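Arginine decarboxylase, A207R protein (Paramecium bursaria Chlorella virus 1, PDB 2NVA) decarboxylates arginine to agmatine with the help of pyridoxal 5'-phosphate, in a two-domain fold built from a TIM barrel and a beta domain. Local coordinates at residues A[29-34]-A[60-65]; A[53-58]-A[259-264]; A[282-285]-A[289-292]. All blocks are in the same frame, centred on the assembly; numbering follows the deposited sequence.

Contact 1: residues A[29-34]-A[60-65]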
# COMPACT_ATOMS: atom_id res chain seq x y z
N ASP A 29 3.62 28.88 -9.15
CA ASP A 29 4.82 29.58 -8.71
C ASP A 29 6.06 28.71 -8.85
O ASP A 29 7.11 29.20 -9.25
CB ASP A 29 4.67 30.08 -7.27
CG ASP A 29 3.61 31.17 -7.14
OD1 ASP A 29 3.20 31.45 -6.00
OD2 ASP A 29 3.20 31.77 -8.18
N LEU A 30 5.94 27.42 -8.53
CA LEU A 30 7.06 26.50 -8.64
C LEU A 30 7.43 26.20 -10.09
O LEU A 30 8.60 25.96 -10.39
CB LEU A 30 6.81 25.19 -7.88
CG LEU A 30 6.94 25.29 -6.35
CD1 LEU A 30 6.38 24.07 -5.65
CD2 LEU A 30 8.41 25.50 -5.95
N ILE A 31 6.43 26.19 -10.99
CA ILE A 31 6.71 26.03 -12.41
C ILE A 31 7.51 27.24 -12.90
O ILE A 31 8.47 27.10 -13.66
CB ILE A 31 5.43 25.83 -13.23
CG1 ILE A 31 4.79 24.48 -12.87
CG2 ILE A 31 5.74 25.93 -14.75
CD1 ILE A 31 3.33 24.36 -13.27
N ASP A 32 7.14 28.43 -12.43
CA ASP A 32 7.89 29.63 -12.77
C ASP A 32 9.32 29.58 -12.24
O ASP A 32 10.23 30.04 -12.92
CB ASP A 32 7.18 30.90 -12.25
CG ASP A 32 5.88 31.18 -12.99
OD1 ASP A 32 5.09 32.02 -12.49
OD2 ASP A 32 5.63 30.57 -14.05
N GLN A 33 9.49 29.02 -11.04
CA GLN A 33 10.80 28.83 -10.44
C GLN A 33 11.62 27.82 -11.23
O GLN A 33 12.82 28.00 -11.42
CB GLN A 33 10.68 28.38 -8.99
CG GLN A 33 10.34 29.53 -8.04
CD GLN A 33 11.44 30.58 -8.02
OE1 GLN A 33 11.32 31.64 -8.64
NE2 GLN A 33 12.53 30.29 -7.30
N TRP A 34 10.98 26.74 -11.67
CA TRP A 34 11.68 25.75 -12.48
C TRP A 34 12.29 26.41 -13.72
O TRP A 34 13.44 26.16 -14.05
CB TRP A 34 10.74 24.62 -12.91
CG TRP A 34 11.43 23.59 -13.77
CD1 TRP A 34 11.68 23.67 -15.12
CD2 TRP A 34 12.01 22.35 -13.33
NE1 TRP A 34 12.36 22.55 -15.55
CE2 TRP A 34 12.56 21.72 -14.47
CE3 TRP A 34 12.08 21.70 -12.09
CZ2 TRP A 34 13.19 20.47 -14.40
CZ3 TRP A 34 12.71 20.46 -12.02
CH2 TRP A 34 13.26 19.87 -13.16
N CYS A 60 -0.76 21.40 -17.42
CA CYS A 60 -1.10 21.51 -18.84
C CYS A 60 -1.11 22.97 -19.29
O CYS A 60 -0.48 23.33 -20.30
CB CYS A 60 -2.47 20.87 -19.10
SG CYS A 60 -3.15 21.18 -20.74
N ASP A 61 -1.82 23.81 -18.54
CA ASP A 61 -1.97 25.24 -18.84
C ASP A 61 -0.67 26.05 -18.73
O ASP A 61 -0.57 27.14 -19.31
CB ASP A 61 -3.06 25.84 -17.94
CG ASP A 61 -4.46 25.32 -18.27
OD1 ASP A 61 -4.64 24.70 -19.35
OD2 ASP A 61 -5.38 25.51 -17.44
N LYS A 62 0.29 25.55 -17.96
CA LYS A 62 1.57 26.21 -17.75
C LYS A 62 2.62 25.67 -18.71
O LYS A 62 3.81 25.95 -18.57
CB LYS A 62 2.03 26.09 -16.30
CG LYS A 62 1.19 26.88 -15.28
CD LYS A 62 1.46 28.38 -15.33
CE LYS A 62 2.77 28.75 -14.66
NZ LYS A 62 3.02 30.22 -14.86
N ASN A 63 2.15 24.90 -19.69
CA ASN A 63 3.01 24.34 -20.75
C ASN A 63 4.03 23.31 -20.26
O ASN A 63 5.05 23.09 -20.89
CB ASN A 63 3.68 25.45 -21.56
CG ASN A 63 2.69 26.22 -22.40
OD1 ASN A 63 1.83 25.62 -23.07
ND2 ASN A 63 2.80 27.55 -22.39
N VAL A 64 3.73 22.68 -19.13
CA VAL A 64 4.54 21.58 -18.62
C VAL A 64 4.13 20.31 -19.36
O VAL A 64 2.95 20.15 -19.68
CB VAL A 64 4.32 21.39 -17.09
CG1 VAL A 64 5.12 20.19 -16.54
CG2 VAL A 64 4.70 22.67 -16.32
N ASN A 65 5.10 19.44 -19.66
CA ASN A 65 4.82 18.19 -20.36
C ASN A 65 4.69 17.03 -19.37
O ASN A 65 4.65 17.28 -18.17
CB ASN A 65 5.87 17.93 -21.44
CG ASN A 65 5.78 18.92 -22.58
OD1 ASN A 65 4.79 19.64 -22.72
ND2 ASN A 65 6.82 18.95 -23.41
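The torsions of Lys62 bring its amine across to Asp32: after a first turn that sets CG opposite the carbonyl carbon (chi1 -69°), the chain bends twice more, at chi2 and chi3, and carries NZ over to the outer side of helix 24-37. There Lys62 NZ meets Asp32 OD2 at 2.8 Å in a salt bridge that is also a hydrogen bond. The approach is to the syn side of the carboxylate, 21° out of its plane, with the lysine chain coming in roughly perpendicular to the aspartate. Beneath this bridge lies an apolar layer. Ile31 turns its CG2 and CD1 branches toward the other segment, and Ile31 CD1 rests 3.7 Å from Lys62 CB, where the lysine chain begins. Ile31 CD1 also lies 3.7 Å from Val64 CG2, while Ile31 CG2 comes within 3.8 Å of that valine methyl. Lys62 therefore serves both layers, its aliphatic root against isoleucine and its amine on aspartate. Helix 53-61 ends here in a Schellman motif, with Asn63 at positive phi as its C-prime residue and Val64 N bonded back to Met59 O; Lys62 and Val64 both point toward helix 24-37. Met59 and Phe257 add to the apolar layer around Ile31. Helix 24-37 is thus packed against a helix-to-strand turn that leads into strand 65-68, one of the parallel strands of the TIM barrel that binds pyridoxal phosphate.

Contact 2: residues A[53-58]-A[259-264]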
# COMPACT_ATOMS: atom_id res chain seq x y z
N GLU A 53 -6.50 15.65 -10.72
CA GLU A 53 -6.85 16.22 -12.02
C GLU A 53 -6.70 17.74 -12.13
O GLU A 53 -6.45 18.26 -13.23
CB GLU A 53 -8.21 15.73 -12.53
CG GLU A 53 -9.41 16.23 -11.81
CD GLU A 53 -10.71 15.67 -12.42
OE1 GLU A 53 -11.63 16.45 -12.70
OE2 GLU A 53 -10.78 14.42 -12.61
N VAL A 54 -6.83 18.45 -11.01
CA VAL A 54 -6.58 19.90 -11.00
C VAL A 54 -5.09 20.19 -11.15
O VAL A 54 -4.71 21.13 -11.85
CB VAL A 54 -7.18 20.56 -9.72
CG1 VAL A 54 -6.72 22.00 -9.58
CG2 VAL A 54 -8.70 20.49 -9.77
N LEU A 55 -4.26 19.39 -10.49
CA LEU A 55 -2.81 19.51 -10.62
C LEU A 55 -2.39 19.31 -12.08
O LEU A 55 -1.59 20.08 -12.61
CB LEU A 55 -2.09 18.48 -9.74
CG LEU A 55 -0.56 18.47 -9.75
CD1 LEU A 55 0.02 19.82 -9.31
CD2 LEU A 55 -0.01 17.34 -8.88
N LEU A 56 -2.94 18.27 -12.71
CA LEU A 56 -2.58 17.95 -14.09
C LEU A 56 -3.03 19.06 -15.04
O LEU A 56 -2.30 19.42 -15.96
CB LEU A 56 -3.17 16.61 -14.51
CG LEU A 56 -2.72 15.35 -13.75
CD1 LEU A 56 -3.44 14.12 -14.31
CD2 LEU A 56 -1.20 15.15 -13.80
N LYS A 57 -4.23 19.60 -14.81
CA LYS A 57 -4.72 20.72 -15.63
C LYS A 57 -3.84 21.96 -15.45
O LYS A 57 -3.58 22.69 -16.41
CB LYS A 57 -6.19 21.02 -15.34
CG LYS A 57 -6.81 22.21 -16.11
CD LYS A 57 -6.67 22.04 -17.62
CE LYS A 57 -7.52 23.09 -18.36
NZ LYS A 57 -7.14 23.20 -19.82
N THR A 58 -3.41 22.20 -14.22
CA THR A 58 -2.52 23.32 -13.91
C THR A 58 -1.19 23.20 -14.65
O THR A 58 -0.69 24.18 -15.21
CB THR A 58 -2.27 23.42 -12.40
OG1 THR A 58 -3.53 23.58 -11.73
CG2 THR A 58 -1.38 24.61 -12.07
N GLU A 259 5.17 17.88 -4.05
CA GLU A 259 5.33 17.87 -2.58
C GLU A 259 4.50 18.95 -1.87
O GLU A 259 3.71 18.65 -0.98
CB GLU A 259 6.80 17.98 -2.18
CG GLU A 259 7.02 18.00 -0.65
CD GLU A 259 8.48 18.01 -0.23
OE1 GLU A 259 9.38 17.87 -1.10
OE2 GLU A 259 8.76 18.14 0.99
N HIS A 260 4.68 20.20 -2.29
CA HIS A 260 4.10 21.34 -1.58
C HIS A 260 2.69 21.69 -2.04
O HIS A 260 2.09 22.64 -1.56
CB HIS A 260 5.02 22.56 -1.72
CG HIS A 260 6.42 22.31 -1.26
ND1 HIS A 260 6.72 21.94 0.03
CD2 HIS A 260 7.60 22.37 -1.93
CE1 HIS A 260 8.03 21.77 0.14
NE2 HIS A 260 8.58 22.04 -1.03
N TYR A 261 2.19 20.91 -2.99
CA TYR A 261 0.87 21.15 -3.55
C TYR A 261 -0.26 21.07 -2.51
O TYR A 261 -1.25 21.81 -2.59
CB TYR A 261 0.61 20.16 -4.69
CG TYR A 261 -0.76 20.24 -5.35
CD1 TYR A 261 -1.27 21.46 -5.84
CD2 TYR A 261 -1.54 19.09 -5.54
CE1 TYR A 261 -2.52 21.52 -6.46
CE2 TYR A 261 -2.76 19.13 -6.15
CZ TYR A 261 -3.26 20.35 -6.62
OH TYR A 261 -4.49 20.39 -7.24
N SER A 262 -0.12 20.14 -1.57
CA SER A 262 -1.18 19.80 -0.64
C SER A 262 -0.70 19.74 0.81
O SER A 262 0.47 19.48 1.06
CB SER A 262 -1.80 18.44 -0.99
OG SER A 262 -2.28 18.43 -2.33
N VAL A 263 -1.62 19.99 1.73
CA VAL A 263 -1.45 19.57 3.13
C VAL A 263 -2.53 18.51 3.39
O VAL A 263 -3.53 18.48 2.68
CB VAL A 263 -1.56 20.75 4.15
CG1 VAL A 263 -0.50 21.83 3.83
CG2 VAL A 263 -2.97 21.36 4.15
N LEU A 264 -2.32 17.65 4.38
CA LEU A 264 -3.32 16.63 4.71
C LEU A 264 -3.82 16.84 6.14
O LEU A 264 -3.05 16.74 7.07
CB LEU A 264 -2.76 15.22 4.54
CG LEU A 264 -3.68 14.03 4.87
CD1 LEU A 264 -5.04 14.12 4.18
CD2 LEU A 264 -2.97 12.72 4.50
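Leu55 and Tyr261 meet chiefly through a CH-pi contact: Leu55 CD1 stands 3.9 Å from the centroid of the Tyr261 ring and only 5° off its normal, almost exactly above the middle of one face. In Leu55 a chi1 of -180° carries CG out toward the ring, chi2 near 60° sets CD1 above it, and the two side chains run antiparallel alongside each other. Apolar packing extends along the ring, where Leu55 CB lies 3.7 Å from Tyr261 CE2. Val54 CG1 lies against the hydroxyl end, 3.6 Å from Tyr261 OH. The contact joins the start of helix 53-61, in the TIM barrel, to the turn that leads into strand 262-274 of the beta domain, so the ring bridges the two domains of this class-II decarboxylase fold. Val27 of helix 24-37 touches both Leu55 and Tyr261. Among the polar atoms, Tyr261 OH is hydrogen-bonded to Asp52 OD1, which also accepts from Leu55 N; the hydroxyl and Leu55 N, 3.4 Å apart, are not bonded to each other. Within the helix, Val54 O takes two donors from opposite faces of its plane, Thr58 N and Thr58 OG1, the latter at 2.7 Å.

Contact 3: residues A[282-285]-A[289-292]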
# COMPACT_ATOMS: atom_id res chain seq x y z
N PHE A 282 -5.60 8.37 14.57
CA PHE A 282 -6.12 9.33 13.57
C PHE A 282 -7.00 8.66 12.54
O PHE A 282 -6.89 7.46 12.34
CB PHE A 282 -4.96 10.03 12.87
CG PHE A 282 -4.18 10.94 13.79
CD1 PHE A 282 -4.50 12.31 13.87
CD2 PHE A 282 -3.17 10.43 14.62
CE1 PHE A 282 -3.80 13.15 14.74
CE2 PHE A 282 -2.48 11.25 15.50
CZ PHE A 282 -2.79 12.62 15.55
N ASN A 283 -7.85 9.44 11.87
CA ASN A 283 -8.65 8.88 10.77
C ASN A 283 -7.87 8.82 9.45
O ASN A 283 -8.42 9.01 8.35
CB ASN A 283 -10.01 9.59 10.63
CG ASN A 283 -9.89 11.08 10.29
OD1 ASN A 283 -8.80 11.66 10.28
ND2 ASN A 283 -11.02 11.70 9.98
N GLU A 284 -6.57 8.58 9.58
CA GLU A 284 -5.64 8.35 8.47
C GLU A 284 -4.72 7.19 8.84
O GLU A 284 -4.76 6.70 9.97
CB GLU A 284 -4.81 9.60 8.21
CG GLU A 284 -5.33 10.45 7.06
CD GLU A 284 -5.28 9.74 5.71
OE1 GLU A 284 -6.02 10.18 4.81
OE2 GLU A 284 -4.52 8.76 5.54
N SER A 285 -3.92 6.74 7.88
CA SER A 285 -3.04 5.60 8.14
C SER A 285 -1.92 5.48 7.11
O SER A 285 -1.96 6.15 6.08
CB SER A 285 -3.86 4.29 8.21
OG SER A 285 -4.07 3.74 6.91
N GLY A 289 -3.01 7.78 3.41
CA GLY A 289 -2.16 8.84 2.87
C GLY A 289 -0.71 8.83 3.35
O GLY A 289 0.10 9.64 2.87
N PHE A 290 -0.39 7.94 4.28
CA PHE A 290 0.93 7.97 4.94
C PHE A 290 1.88 6.84 4.57
O PHE A 290 2.72 6.43 5.39
CB PHE A 290 0.77 8.08 6.46
CG PHE A 290 0.23 9.42 6.91
CD1 PHE A 290 1.10 10.45 7.27
CD2 PHE A 290 -1.14 9.67 6.91
CE1 PHE A 290 0.60 11.69 7.65
CE2 PHE A 290 -1.64 10.91 7.31
CZ PHE A 290 -0.76 11.92 7.67
N SER A 291 1.80 6.34 3.33
CA SER A 291 2.70 5.26 2.92
C SER A 291 4.16 5.68 2.92
O SER A 291 5.04 4.84 3.02
CB SER A 291 2.30 4.70 1.55
OG SER A 291 2.40 5.70 0.56
N ASN A 292 4.43 6.99 2.80
CA ASN A 292 5.81 7.50 2.86
C ASN A 292 6.54 7.21 4.18
O ASN A 292 7.78 7.20 4.22
CB ASN A 292 5.86 9.01 2.55
CG ASN A 292 5.74 9.30 1.07
OD1 ASN A 292 6.07 8.45 0.24
ND2 ASN A 292 5.26 10.50 0.73
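Glu284 takes the amide of Gly289: Gly289 N donates to Glu284 OE2 at 2.8 Å, with an N-H...O angle of 162°. Glu284 OE2 also accepts from Ser285 N at 3.1 Å, within its own segment, so OE2 holds two amide donors. They come from opposite faces of the carboxylate plane, Gly289 N on the syn side and Ser285 N on the anti side. The other carboxylate oxygen, OE1, is engaged by Ser18 OG, and both oxygens of this buried acid therefore have a partner; such donors would be expected to favour its charged form. A second bond closes the turn at backbone level, Phe290 N to Ser285 O at 3.0 Å. Gly289 N is also near Ser285 O, but at a poor angle. Gly289 O takes Trp350 NE1, whose ring also meets Phe290. Phe290 answers with its ring edge: CE2 lies 3.5 Å from Glu284 CB, and Ser285 O sits near the ring plane, 3.4 Å from Phe290 CB. With chi1 at -99°, away from a staggered position, and a bend at chi2, the Glu284 carboxylate comes round to Gly289 N, its plane 60° from that of the ring. This loop links strand 277-282 to helix 292-295, whose first residue, Asn292, makes a weak hydrogen bond to the bound agmatine adduct; Leu264 of strand 262-274 and Phe347 of strand 344-347 pack against Phe290.

How the contacts relate
The three contacts show how chemistry follows place in the fold. Contact 1 is only partly buried and combines an exposed salt bridge with an apolar layer between the helices that surround the barrel, whereas contacts 2 and 3 are buried. Contacts 1 and 2 share helix 53-61, using its end and its start, and they touch through Leu30 and His260. Contact 2 is mainly apolar and aromatic, joining barrel to beta domain; contact 3 relies on backbone amides gripping a buried carboxylate in the beta domain. Leu264 links these two, packing on Phe290 of contact 3 from the strand that follows Tyr261. Contacts 1 and 3 do not touch, their nearest atoms being about 15 Å apart.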